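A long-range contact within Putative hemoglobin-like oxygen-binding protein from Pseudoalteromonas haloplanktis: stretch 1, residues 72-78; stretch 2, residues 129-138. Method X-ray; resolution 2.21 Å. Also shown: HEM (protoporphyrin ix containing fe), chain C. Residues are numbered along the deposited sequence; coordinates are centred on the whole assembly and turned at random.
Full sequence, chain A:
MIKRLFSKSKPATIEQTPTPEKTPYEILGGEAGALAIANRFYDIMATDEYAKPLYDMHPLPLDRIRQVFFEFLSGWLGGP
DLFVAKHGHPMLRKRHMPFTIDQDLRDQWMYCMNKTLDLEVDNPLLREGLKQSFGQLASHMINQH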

# COMPACT_ATOMS: atom_id res chain seq x y z
N PHE A 72 0.33 8.60 -2.26
CA PHE A 72 -1.03 8.17 -1.87
C PHE A 72 -1.17 8.04 -0.38
O PHE A 72 -2.15 8.54 0.20
CB PHE A 72 -1.44 6.87 -2.53
CG PHE A 72 -2.67 6.27 -1.95
CD1 PHE A 72 -3.94 6.74 -2.30
CD2 PHE A 72 -2.57 5.19 -1.05
CE1 PHE A 72 -5.08 6.15 -1.75
CE2 PHE A 72 -3.68 4.59 -0.52
CZ PHE A 72 -4.95 5.07 -0.87
N LEU A 73 -0.18 7.38 0.23
CA LEU A 73 -0.17 7.17 1.69
C LEU A 73 -0.15 8.48 2.48
O LEU A 73 -0.83 8.59 3.47
CB LEU A 73 1.01 6.28 2.13
CG LEU A 73 0.87 4.82 1.77
CD1 LEU A 73 2.08 4.04 2.28
CD2 LEU A 73 -0.43 4.27 2.31
N SER A 74 0.60 9.48 2.04
CA SER A 74 0.57 10.73 2.77
C SER A 74 -0.86 11.27 2.98
O SER A 74 -1.19 11.67 4.08
CB SER A 74 1.42 11.80 2.11
OG SER A 74 1.08 13.06 2.70
N GLY A 75 -1.73 11.26 1.97
CA GLY A 75 -3.08 11.70 2.18
C GLY A 75 -4.01 10.69 2.80
O GLY A 75 -4.83 11.01 3.63
N TRP A 76 -3.92 9.43 2.39
CA TRP A 76 -4.77 8.40 3.00
C TRP A 76 -4.59 8.30 4.53
O TRP A 76 -5.47 7.80 5.22
CB TRP A 76 -4.45 7.06 2.37
CG TRP A 76 -5.39 6.02 2.70
CD1 TRP A 76 -6.64 5.88 2.21
CD2 TRP A 76 -5.14 4.86 3.52
NE1 TRP A 76 -7.21 4.71 2.70
CE2 TRP A 76 -6.32 4.09 3.52
CE3 TRP A 76 -4.04 4.41 4.26
CZ2 TRP A 76 -6.42 2.88 4.22
CZ3 TRP A 76 -4.14 3.24 4.97
CH2 TRP A 76 -5.32 2.47 4.94
N LEU A 77 -3.42 8.72 5.02
CA LEU A 77 -3.14 8.75 6.48
C LEU A 77 -3.34 10.15 7.16
O LEU A 77 -3.19 10.30 8.38
CB LEU A 77 -1.70 8.28 6.74
CG LEU A 77 -1.24 6.89 6.29
CD1 LEU A 77 0.27 6.86 6.26
CD2 LEU A 77 -1.79 5.75 7.13
N GLY A 78 -3.67 11.17 6.38
CA GLY A 78 -4.05 12.47 6.93
C GLY A 78 -2.95 13.47 6.85
O GLY A 78 -2.93 14.36 7.63
N GLY A 129 -5.65 -1.43 13.40
CA GLY A 129 -6.51 -0.54 12.61
C GLY A 129 -6.08 -0.45 11.15
O GLY A 129 -6.90 -0.59 10.22
N LEU A 130 -4.78 -0.25 10.92
CA LEU A 130 -4.30 -0.11 9.52
C LEU A 130 -4.42 -1.41 8.75
O LEU A 130 -4.82 -1.39 7.59
CB LEU A 130 -2.89 0.42 9.47
CG LEU A 130 -2.79 1.84 10.02
CD1 LEU A 130 -1.33 2.26 10.20
CD2 LEU A 130 -3.52 2.83 9.12
N LYS A 131 -4.14 -2.53 9.39
CA LYS A 131 -4.26 -3.81 8.73
C LYS A 131 -5.68 -4.08 8.21
O LYS A 131 -5.85 -4.62 7.13
CB LYS A 131 -3.87 -4.98 9.65
CG LYS A 131 -2.39 -5.25 9.77
CD LYS A 131 -2.10 -6.36 10.77
CE LYS A 131 -0.61 -6.62 10.83
NZ LYS A 131 -0.18 -7.46 11.97
N GLN A 132 -6.67 -3.77 9.04
CA GLN A 132 -8.08 -4.03 8.69
C GLN A 132 -8.46 -3.12 7.56
O GLN A 132 -9.01 -3.59 6.60
CB GLN A 132 -9.02 -3.83 9.90
CG GLN A 132 -8.88 -4.94 10.95
CD GLN A 132 -9.13 -6.32 10.36
OE1 GLN A 132 -10.06 -6.50 9.58
NE2 GLN A 132 -8.29 -7.30 10.70
N SER A 133 -8.12 -1.83 7.66
CA SER A 133 -8.52 -0.87 6.64
C SER A 133 -7.85 -1.08 5.24
O SER A 133 -8.50 -0.96 4.18
CB SER A 133 -8.39 0.54 7.16
OG SER A 133 -7.05 0.88 7.42
N PHE A 134 -6.56 -1.44 5.23
CA PHE A 134 -5.91 -1.98 4.02
C PHE A 134 -6.59 -3.27 3.55
O PHE A 134 -6.82 -3.44 2.37
CB PHE A 134 -4.40 -2.30 4.23
CG PHE A 134 -3.49 -1.10 4.20
CD1 PHE A 134 -3.31 -0.38 3.02
CD2 PHE A 134 -2.79 -0.70 5.31
CE1 PHE A 134 -2.47 0.72 2.98
CE2 PHE A 134 -1.97 0.41 5.28
CZ PHE A 134 -1.79 1.12 4.12
N GLY A 135 -6.82 -4.20 4.46
CA GLY A 135 -7.48 -5.48 4.14
C GLY A 135 -8.78 -5.29 3.36
O GLY A 135 -9.09 -6.04 2.44
N GLN A 136 -9.54 -4.27 3.73
CA GLN A 136 -10.79 -3.97 3.05
C GLN A 136 -10.57 -3.37 1.66
O GLN A 136 -11.13 -3.87 0.69
CB GLN A 136 -11.65 -3.03 3.91
CG GLN A 136 -12.61 -3.77 4.83
CD GLN A 136 -13.27 -2.88 5.86
OE1 GLN A 136 -13.03 -1.67 5.93
NE2 GLN A 136 -14.13 -3.48 6.67
N LEU A 137 -9.78 -2.30 1.58
CA LEU A 137 -9.34 -1.75 0.29
C LEU A 137 -8.84 -2.81 -0.68
O LEU A 137 -9.30 -2.86 -1.82
CB LEU A 137 -8.27 -0.69 0.49
CG LEU A 137 -8.84 0.71 0.49
CD1 LEU A 137 -7.70 1.73 0.61
CD2 LEU A 137 -9.65 0.93 -0.79
N ALA A 138 -7.95 -3.68 -0.23
CA ALA A 138 -7.43 -4.79 -1.04
C ALA A 138 -8.53 -5.66 -1.56
O ALA A 138 -8.52 -6.00 -2.74
CB ALA A 138 -6.44 -5.66 -0.28
CHA HEM C . -0.94 0.72 -8.75
CHB HEM C . -1.48 -4.08 -8.12
CHC HEM C . -4.08 -3.11 -4.13
CHD HEM C . -2.66 1.44 -4.34
C1A HEM C . -0.89 -0.65 -8.94
C2A HEM C . -0.26 -1.28 -10.01
C3A HEM C . -0.39 -2.63 -9.81
C4A HEM C . -1.13 -2.84 -8.62
CMA HEM C . 0.14 -3.73 -10.72
CAA HEM C . 0.44 -0.64 -11.19
CBA HEM C . 1.57 0.30 -10.77
CGA HEM C . 2.74 0.38 -11.73
O1A HEM C . 3.53 -0.55 -11.99
O2A HEM C . 2.93 1.49 -12.27
C1B HEM C . -2.29 -4.22 -6.97
C2B HEM C . -2.88 -5.44 -6.55
C3B HEM C . -3.63 -5.17 -5.43
C4B HEM C . -3.50 -3.73 -5.23
CMB HEM C . -2.63 -6.78 -7.23
CAB HEM C . -4.51 -5.93 -4.49
CBB HEM C . -4.89 -7.14 -4.73
C1C HEM C . -3.86 -1.80 -3.75
C2C HEM C . -4.25 -1.18 -2.55
C3C HEM C . -3.86 0.13 -2.64
C4C HEM C . -3.19 0.28 -3.88
CMC HEM C . -5.02 -1.88 -1.43
CAC HEM C . -3.97 1.24 -1.67
CBC HEM C . -4.36 1.05 -0.42
C1D HEM C . -2.13 1.56 -5.59
C2D HEM C . -1.75 2.87 -6.11
C3D HEM C . -1.28 2.66 -7.32
C4D HEM C . -1.39 1.23 -7.55
CMD HEM C . -1.87 4.22 -5.46
CAD HEM C . -0.81 3.73 -8.30
CBD HEM C . -2.02 4.01 -9.20
CGD HEM C . -1.80 5.13 -10.22
O1D HEM C . -0.69 5.65 -10.40
O2D HEM C . -2.74 5.57 -10.91
NA HEM C . -1.38 -1.63 -8.07
NB HEM C . -2.69 -3.27 -6.16
NC HEM C . -3.20 -0.91 -4.51
ND HEM C . -1.85 0.60 -6.45
FE HEM C . -2.26 -1.23 -6.32
O HOH W 1 -0.31 -1.52 -5.34

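Residues 129–138, an interior segment of a longer helix, pack against residues 72–76, the last part of a helix that begins earlier in the chain. The axes are 14.2 Å apart at closest approach, so the contact is made through side chains, with the long reach of Trp76 at its centre; no hydrogen bond crosses it. Leu130 opens the contact. The CA-to-CB bond of Leu130 points sideways, but its m,t rotamer brings Leu130 CD2 to 3.9 Å from Leu77 CD2 and 4.2 Å from Trp76 CZ3. One turn on, Ser133 lies beside the indole, its OG 3.4 Å from Trp76 CH2. The partner is a ring carbon, so this is a van der Waals contact; Ser133 OG lies 3.2 Å from both Gly129 O and Leu130 O within its own helix.

Phe134 makes the tightest approach: its CZ sits 3.3 Å from Trp76 CZ3, which lies over one face of the phenyl ring. The ring planes are inclined at 41°, an oblique pairing. Leu73 CD2 meets the edge of the same ring, 3.9 Å from Phe134 CZ. A turn later, Leu137 directs CD1 to 3.7 Å from Trp76 NE1, completing with Leu130, Ser133 and Phe134 the hole that receives the tryptophan. Leu137 CD1 also reaches HEM CBC at 3.6 Å, while Phe72 CE2 approaches HEM CAC at 3.6 Å, so both stretches contact the porphyrin. Finally, Ala138 places its backbone N 3.6 Å from HEM CMC.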